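Local coordinates for surface presentation of antigens protein SpaS (Shigella flexneri, PDB 2VT1) that is required for type III secretion of the Ipa invasion antigens, this chain being the cytoplasmic domain of an inner-membrane export protein, at residues P1-Y9 / F19-L30; I8-P18 / D69-W77. All blocks are in the same frame, centred on the assembly; numbering follows the deposited sequence.

Both interactions use strand 4-9, and they share Ile8 and Tyr9. Their centres are about 17 Å apart, on opposite sides of the centre of the chain. Interaction 1 pairs this strand with strand 19-25 and ends on the first turn of the helix that follows. It is largely a matter of backbone hydrogen bonds, with apolar packing added on both faces of the sheet. Interaction 2 lies at the loop end of the same hairpin, where helix 68-80 packs against its connecting loop and the adjoining end of strand 4-9. It is smaller and made chiefly by apolar side chains. Each contact is partly buried: buried residues sit beside others that reach the surface.

Interaction 1: residues P1-Y9 / F19-L30; sequences PTHIAIGIY and FISLIETNQCAL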
# COMPACT_ATOMS: atom_id res chain seq x y z
N PRO B 1 3.14 -13.50 4.40
CA PRO B 1 4.42 -14.17 4.30
C PRO B 1 4.93 -14.29 2.87
O PRO B 1 5.81 -13.52 2.47
CB PRO B 1 4.13 -15.55 4.89
CG PRO B 1 3.13 -15.27 5.96
CD PRO B 1 2.30 -14.09 5.46
N THR B 2 4.40 -15.23 2.10
CA THR B 2 4.86 -15.39 0.72
C THR B 2 4.56 -14.14 -0.12
O THR B 2 5.45 -13.62 -0.79
CB THR B 2 4.28 -16.65 0.05
OG1 THR B 2 4.21 -17.72 1.00
CG2 THR B 2 5.15 -17.09 -1.13
N HIS B 3 3.32 -13.65 -0.09
CA HIS B 3 2.98 -12.44 -0.84
C HIS B 3 2.31 -11.42 0.05
O HIS B 3 1.44 -11.76 0.86
CB HIS B 3 2.10 -12.75 -2.04
CG HIS B 3 2.75 -13.64 -3.04
ND1 HIS B 3 2.39 -14.96 -3.20
CD2 HIS B 3 3.77 -13.42 -3.90
CE1 HIS B 3 3.15 -15.51 -4.13
NE2 HIS B 3 3.99 -14.59 -4.57
N ILE B 4 2.75 -10.17 -0.09
CA ILE B 4 2.27 -9.05 0.72
C ILE B 4 1.85 -7.86 -0.18
O ILE B 4 2.50 -7.55 -1.18
CB ILE B 4 3.36 -8.56 1.71
CG1 ILE B 4 3.71 -9.65 2.73
CG2 ILE B 4 2.90 -7.31 2.43
CD1 ILE B 4 5.02 -9.40 3.46
N ALA B 5 0.74 -7.22 0.16
CA ALA B 5 0.33 -5.99 -0.51
C ALA B 5 -0.05 -4.98 0.56
O ALA B 5 -0.87 -5.26 1.42
CB ALA B 5 -0.85 -6.26 -1.43
N ILE B 6 0.58 -3.80 0.52
CA ILE B 6 0.24 -2.72 1.45
C ILE B 6 -0.15 -1.50 0.63
O ILE B 6 0.63 -0.99 -0.21
CB ILE B 6 1.42 -2.35 2.42
CG1 ILE B 6 2.17 -3.59 2.94
CG2 ILE B 6 0.92 -1.43 3.57
CD1 ILE B 6 1.52 -4.37 4.12
N GLY B 7 -1.37 -1.06 0.85
CA GLY B 7 -1.88 0.11 0.18
C GLY B 7 -1.44 1.32 0.96
O GLY B 7 -1.44 1.31 2.19
N ILE B 8 -1.06 2.37 0.24
CA ILE B 8 -0.59 3.61 0.87
C ILE B 8 -1.33 4.84 0.33
O ILE B 8 -1.38 5.09 -0.87
CB ILE B 8 0.92 3.83 0.69
CG1 ILE B 8 1.70 2.63 1.22
CG2 ILE B 8 1.36 5.09 1.41
CD1 ILE B 8 1.74 2.52 2.69
N TYR B 9 -1.90 5.60 1.25
CA TYR B 9 -2.56 6.85 0.95
C TYR B 9 -1.72 7.99 1.50
O TYR B 9 -0.90 7.77 2.38
CB TYR B 9 -3.92 6.82 1.63
CG TYR B 9 -4.64 8.12 1.54
CD1 TYR B 9 -5.19 8.54 0.35
CD2 TYR B 9 -4.78 8.93 2.66
CE1 TYR B 9 -5.87 9.74 0.25
CE2 TYR B 9 -5.44 10.13 2.57
CZ TYR B 9 -5.99 10.53 1.37
OH TYR B 9 -6.65 11.73 1.28
N PHE B 19 -0.56 6.81 5.18
CA PHE B 19 -1.63 6.07 5.84
C PHE B 19 -1.82 4.73 5.13
O PHE B 19 -1.92 4.69 3.91
CB PHE B 19 -2.92 6.91 5.79
CG PHE B 19 -4.16 6.18 6.25
CD1 PHE B 19 -4.65 6.36 7.52
CD2 PHE B 19 -4.87 5.38 5.38
CE1 PHE B 19 -5.80 5.73 7.94
CE2 PHE B 19 -6.03 4.73 5.80
CZ PHE B 19 -6.50 4.92 7.07
N ILE B 20 -1.83 3.65 5.90
CA ILE B 20 -2.03 2.30 5.35
C ILE B 20 -3.52 1.99 5.16
O ILE B 20 -4.27 1.89 6.13
CB ILE B 20 -1.42 1.22 6.27
CG1 ILE B 20 0.11 1.34 6.29
CG2 ILE B 20 -1.89 -0.20 5.81
CD1 ILE B 20 0.80 0.54 7.38
N SER B 21 -3.93 1.85 3.90
CA SER B 21 -5.32 1.61 3.49
C SER B 21 -5.70 0.14 3.31
O SER B 21 -6.88 -0.20 3.20
CB SER B 21 -5.58 2.31 2.17
OG SER B 21 -4.60 1.93 1.20
N LEU B 22 -4.72 -0.74 3.25
CA LEU B 22 -4.99 -2.16 3.10
C LEU B 22 -3.73 -2.95 3.40
O LEU B 22 -2.61 -2.49 3.17
CB LEU B 22 -5.57 -2.47 1.70
CG LEU B 22 -4.70 -2.55 0.44
CD1 LEU B 22 -4.08 -3.92 0.27
CD2 LEU B 22 -5.52 -2.22 -0.78
N ILE B 23 -3.93 -4.12 3.97
CA ILE B 23 -2.87 -5.08 4.12
C ILE B 23 -3.43 -6.44 3.77
O ILE B 23 -4.31 -6.94 4.46
CB ILE B 23 -2.32 -5.16 5.54
CG1 ILE B 23 -1.81 -3.79 6.02
CG2 ILE B 23 -1.19 -6.21 5.60
CD1 ILE B 23 -1.08 -3.82 7.37
N GLU B 24 -2.93 -7.03 2.69
CA GLU B 24 -3.35 -8.38 2.30
C GLU B 24 -2.11 -9.24 2.06
O GLU B 24 -1.02 -8.71 1.86
CB GLU B 24 -4.24 -8.35 1.05
CG GLU B 24 -5.47 -7.47 1.16
CD GLU B 24 -6.50 -7.99 2.16
OE1 GLU B 24 -6.59 -9.22 2.37
OE2 GLU B 24 -7.25 -7.17 2.73
N THR B 25 -2.29 -10.56 2.13
CA THR B 25 -1.19 -11.48 1.97
C THR B 25 -1.58 -12.60 1.00
O THR B 25 -2.76 -12.84 0.75
CB THR B 25 -0.78 -12.14 3.34
OG1 THR B 25 -1.87 -12.92 3.85
CG2 THR B 25 -0.40 -11.09 4.37
N ASN B 26 -0.57 -13.28 0.47
CA ASN B 26 -0.75 -14.45 -0.38
C ASN B 26 -1.69 -14.25 -1.56
O ASN B 26 -1.47 -13.36 -2.36
CB ASN B 26 -1.15 -15.65 0.49
CG ASN B 26 -0.04 -16.07 1.42
OD1 ASN B 26 1.14 -15.98 1.06
ND2 ASN B 26 -0.39 -16.51 2.63
N GLN B 27 -2.70 -15.09 -1.72
CA GLN B 27 -3.49 -15.04 -2.94
C GLN B 27 -4.26 -13.74 -3.06
O GLN B 27 -4.36 -13.18 -4.15
CB GLN B 27 -4.42 -16.24 -3.08
CG GLN B 27 -3.69 -17.56 -3.33
CD GLN B 27 -2.82 -17.54 -4.58
OE1 GLN B 27 -3.29 -17.25 -5.69
NE2 GLN B 27 -1.54 -17.86 -4.40
N CYS B 28 -4.83 -13.26 -1.96
CA CYS B 28 -5.54 -12.00 -1.96
C CYS B 28 -4.60 -10.87 -2.35
O CYS B 28 -4.98 -9.95 -3.05
CB CYS B 28 -6.17 -11.73 -0.59
SG CYS B 28 -7.71 -12.65 -0.26
N ALA B 29 -3.35 -10.94 -1.88
CA ALA B 29 -2.35 -9.91 -2.23
C ALA B 29 -2.11 -9.85 -3.74
O ALA B 29 -1.90 -8.78 -4.31
CB ALA B 29 -1.05 -10.18 -1.52
N LEU B 30 -2.13 -11.02 -4.39
CA LEU B 30 -1.86 -11.10 -5.82
C LEU B 30 -3.01 -10.48 -6.61
O LEU B 30 -2.80 -9.94 -7.70
CB LEU B 30 -1.68 -12.57 -6.25
CG LEU B 30 -0.49 -13.39 -5.73
CD1 LEU B 30 -0.61 -14.82 -6.21
CD2 LEU B 30 0.84 -12.82 -6.13
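Backbone bonds join Ala5 to Glu24 and Tyr9 to Phe19 in both directions. Ala5 N gives to Glu24 O at 2.9 Å. Tyr9 N gives to Phe19 O at 2.8 Å, nearly straight at 176°. Between these pairs the register slips. Gly7 O accepts from Ser21 N, while Gly7 N gives to Leu22 O. Ser21 and Leu22 thus share one partner, which is a beta bulge. The Ser21 hydroxyl is turned between its own backbone N and carbonyl carbon (chi1 53°), which sets OG 3.2 Å from Gly7 C. Its hydrogen bond goes to a side chain of another protein chain.

These strands form a beta hairpin within a small antiparallel sheet, in which strand 19-25 lies between 4-9 and 61-62. Ile6, Gly7 and Ile8 pair on their other side with a strand of that second chain, so the sheet continues across the interface.

Apolar packing is split between the faces. On one, Ile6 lies beside Ile23, with Ile6 CD1 3.6 Å from Ile23 CG2. The other branch of Ile6, CG2, meets Ile20 CG2 at 3.8 Å. Tyr54 of helix 47-56 covers Ile4 and Ile23 here. On the other face, Ala5 CB touches Ala29 CB at 3.9 Å.

One CH-pi contact is made. Leu30 CD2 sits over the centre of the His3 ring, 3.7 Å from its centroid. Thr2 CG2 lies over the opposite face, toward the rim.

Interaction 2: residues I8-P18 / D69-W77; sequences IYFNPEIAPAP and DEVLRLIVW
On the helix that brings Val71 and Leu72 to Pro18 and Phe10, Glu70 O accepts from Arg73 NH1 at 2.8 Å. The donor lies in the carbonyl plane, on a lone pair. Arg73 also forms a salt bridge with Asp46, and Glu70 forms one with Lys52. These charges lie away from the contact and tie the helix to the segment around helix 47-56.

The contact itself is helix 68-80 packed against the loop end of the beta hairpin of strands 4-9 and 19-25. The loop has its own polar fastening. Asn11 OD1 accepts from Glu13 N at 3.2 Å, which makes an Asx turn. The donor stands above the plane of the amide carbonyl.

Pro18 and Val71 make the closest approach. The two side chains run alongside each other, pointing opposite ways, with Pro18 CG 3.6 Å from Val71 CG1. Val71 CG1 points away from its backbone N (chi1 173°), and that torsion directs this branch to the proline. The same methyl meets Ile8 CG2 at 4.0 Å. Val63, Leu49 and Leu53 enclose Val71 further.

One turn along the helix, the Ile75 CD1 methyl fits among three residues. It is 3.9 Å from Phe10 CB, and Ile8 CG2 and Pro18 CG are also in touch.

The Phe10 ring is covered on both sides. Pro12 N lies over one face, toward the rim. Over the opposite face stands Leu72 CD1, 4.2 Å from the Phe10 ring centroid and 18° off the normal, nearest to CZ.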
# COMPACT_ATOMS: atom_id res chain seq x y z
N ILE B 8 -1.06 2.37 0.24
CA ILE B 8 -0.59 3.61 0.87
C ILE B 8 -1.33 4.84 0.33
O ILE B 8 -1.38 5.09 -0.87
CB ILE B 8 0.92 3.83 0.69
CG1 ILE B 8 1.70 2.63 1.22
CG2 ILE B 8 1.36 5.09 1.41
CD1 ILE B 8 1.74 2.52 2.69
N TYR B 9 -1.90 5.60 1.25
CA TYR B 9 -2.56 6.85 0.95
C TYR B 9 -1.72 7.99 1.50
O TYR B 9 -0.90 7.77 2.38
CB TYR B 9 -3.92 6.82 1.63
CG TYR B 9 -4.64 8.12 1.54
CD1 TYR B 9 -5.19 8.54 0.35
CD2 TYR B 9 -4.78 8.93 2.66
CE1 TYR B 9 -5.87 9.74 0.25
CE2 TYR B 9 -5.44 10.13 2.57
CZ TYR B 9 -5.99 10.53 1.37
OH TYR B 9 -6.65 11.73 1.28
N PHE B 10 -1.89 9.22 1.01
CA PHE B 10 -1.18 10.36 1.63
C PHE B 10 -1.87 11.70 1.44
O PHE B 10 -2.21 12.06 0.32
CB PHE B 10 0.26 10.44 1.11
CG PHE B 10 1.11 11.47 1.81
CD1 PHE B 10 1.53 11.26 3.11
CD2 PHE B 10 1.50 12.62 1.16
CE1 PHE B 10 2.30 12.21 3.76
CE2 PHE B 10 2.29 13.56 1.81
CZ PHE B 10 2.69 13.35 3.10
N ASN B 11 -2.05 12.43 2.53
CA ASN B 11 -2.58 13.81 2.50
C ASN B 11 -1.92 14.66 3.58
O ASN B 11 -2.09 14.43 4.78
CB ASN B 11 -4.10 13.81 2.70
CG ASN B 11 -4.70 15.20 2.54
OD1 ASN B 11 -3.99 16.18 2.32
ND2 ASN B 11 -6.02 15.28 2.63
N PRO B 12 -1.12 15.64 3.15
CA PRO B 12 -0.30 16.40 4.08
C PRO B 12 -1.09 17.38 4.96
O PRO B 12 -0.55 17.91 5.95
CB PRO B 12 0.68 17.13 3.16
CG PRO B 12 -0.02 17.22 1.86
CD PRO B 12 -0.80 15.96 1.76
N GLU B 13 -2.34 17.63 4.62
CA GLU B 13 -3.17 18.51 5.45
C GLU B 13 -3.64 17.79 6.72
O GLU B 13 -4.07 18.44 7.68
CB GLU B 13 -4.38 19.01 4.65
CG GLU B 13 -4.03 19.79 3.38
CD GLU B 13 -3.18 21.03 3.66
OE1 GLU B 13 -3.27 21.58 4.79
OE2 GLU B 13 -2.43 21.46 2.76
N ILE B 14 -3.57 16.46 6.73
CA ILE B 14 -4.10 15.69 7.85
C ILE B 14 -2.98 15.19 8.77
O ILE B 14 -3.13 15.17 10.00
CB ILE B 14 -4.93 14.50 7.38
CG1 ILE B 14 -6.04 14.98 6.45
CG2 ILE B 14 -5.51 13.78 8.59
CD1 ILE B 14 -6.65 13.89 5.61
N ALA B 15 -1.87 14.78 8.17
CA ALA B 15 -0.68 14.41 8.93
C ALA B 15 0.49 14.20 7.99
O ALA B 15 0.29 13.93 6.80
CB ALA B 15 -0.94 13.17 9.76
N PRO B 16 1.71 14.35 8.51
CA PRO B 16 2.93 14.22 7.71
C PRO B 16 3.29 12.76 7.44
O PRO B 16 4.19 12.48 6.66
CB PRO B 16 3.99 14.92 8.56
CG PRO B 16 3.52 14.77 9.96
CD PRO B 16 2.01 14.70 9.91
N ALA B 17 2.58 11.85 8.08
CA ALA B 17 2.80 10.43 7.89
C ALA B 17 1.82 9.87 6.86
O ALA B 17 0.65 10.25 6.86
CB ALA B 17 2.63 9.70 9.20
N PRO B 18 2.31 8.96 5.99
CA PRO B 18 1.46 8.18 5.08
C PRO B 18 0.47 7.30 5.84
O PRO B 18 0.66 7.06 7.01
CB PRO B 18 2.47 7.31 4.30
CG PRO B 18 3.78 8.04 4.41
CD PRO B 18 3.75 8.69 5.78
N ASP B 69 9.71 8.05 6.72
CA ASP B 69 10.58 8.49 5.61
C ASP B 69 10.84 7.40 4.58
O ASP B 69 10.97 7.66 3.40
CB ASP B 69 11.93 8.97 6.16
CG ASP B 69 12.02 10.49 6.28
OD1 ASP B 69 12.28 10.98 7.40
OD2 ASP B 69 11.84 11.19 5.26
N GLU B 70 10.96 6.16 5.03
CA GLU B 70 11.17 5.03 4.12
C GLU B 70 9.97 4.86 3.20
O GLU B 70 10.11 4.42 2.06
CB GLU B 70 11.42 3.74 4.90
CG GLU B 70 11.79 2.55 4.03
CD GLU B 70 12.22 1.33 4.83
OE1 GLU B 70 12.26 1.40 6.08
OE2 GLU B 70 12.54 0.29 4.19
N VAL B 71 8.78 5.20 3.70
CA VAL B 71 7.56 5.09 2.91
C VAL B 71 7.41 6.32 2.03
O VAL B 71 7.09 6.23 0.86
CB VAL B 71 6.31 4.91 3.79
CG1 VAL B 71 5.05 4.98 2.95
CG2 VAL B 71 6.36 3.56 4.52
N LEU B 72 7.67 7.48 2.62
CA LEU B 72 7.53 8.74 1.94
C LEU B 72 8.49 8.86 0.74
O LEU B 72 8.17 9.52 -0.25
CB LEU B 72 7.76 9.87 2.93
CG LEU B 72 7.36 11.26 2.48
CD1 LEU B 72 5.93 11.25 1.94
CD2 LEU B 72 7.49 12.21 3.66
N ARG B 73 9.64 8.22 0.81
CA ARG B 73 10.56 8.23 -0.33
C ARG B 73 9.92 7.68 -1.63
O ARG B 73 10.23 8.16 -2.73
CB ARG B 73 11.85 7.48 0.03
CG ARG B 73 11.95 6.08 -0.51
CD ARG B 73 13.09 5.34 0.14
NE ARG B 73 13.42 4.10 -0.56
CZ ARG B 73 12.77 2.96 -0.40
NH1 ARG B 73 11.76 2.86 0.46
NH2 ARG B 73 13.16 1.90 -1.08
N LEU B 74 9.03 6.69 -1.51
CA LEU B 74 8.34 6.15 -2.68
C LEU B 74 7.37 7.15 -3.28
O LEU B 74 7.31 7.32 -4.49
CB LEU B 74 7.59 4.86 -2.34
CG LEU B 74 8.43 3.74 -1.74
CD1 LEU B 74 7.56 2.53 -1.44
CD2 LEU B 74 9.56 3.35 -2.69
N ILE B 75 6.62 7.83 -2.44
CA ILE B 75 5.66 8.83 -2.91
C ILE B 75 6.40 9.97 -3.60
O ILE B 75 5.97 10.51 -4.62
CB ILE B 75 4.80 9.35 -1.71
CG1 ILE B 75 3.96 8.21 -1.12
CG2 ILE B 75 3.92 10.52 -2.14
CD1 ILE B 75 3.48 8.46 0.30
N VAL B 76 7.55 10.34 -3.05
CA VAL B 76 8.34 11.43 -3.61
C VAL B 76 8.91 11.09 -4.98
O VAL B 76 8.94 11.94 -5.87
CB VAL B 76 9.47 11.84 -2.64
CG1 VAL B 76 10.55 12.62 -3.41
CG2 VAL B 76 8.90 12.64 -1.48
N TRP B 77 9.35 9.84 -5.17
CA TRP B 77 9.82 9.40 -6.49
C TRP B 77 8.69 9.41 -7.52
O TRP B 77 8.87 9.87 -8.65
CB TRP B 77 10.41 8.01 -6.42
CG TRP B 77 10.78 7.42 -7.75
CD1 TRP B 77 10.28 6.26 -8.29
CD2 TRP B 77 11.72 7.93 -8.72
NE1 TRP B 77 10.84 6.04 -9.52
CE2 TRP B 77 11.73 7.04 -9.81
CE3 TRP B 77 12.54 9.06 -8.76
CZ2 TRP B 77 12.54 7.22 -10.93
CZ3 TRP B 77 13.34 9.25 -9.88
CH2 TRP B 77 13.34 8.33 -10.95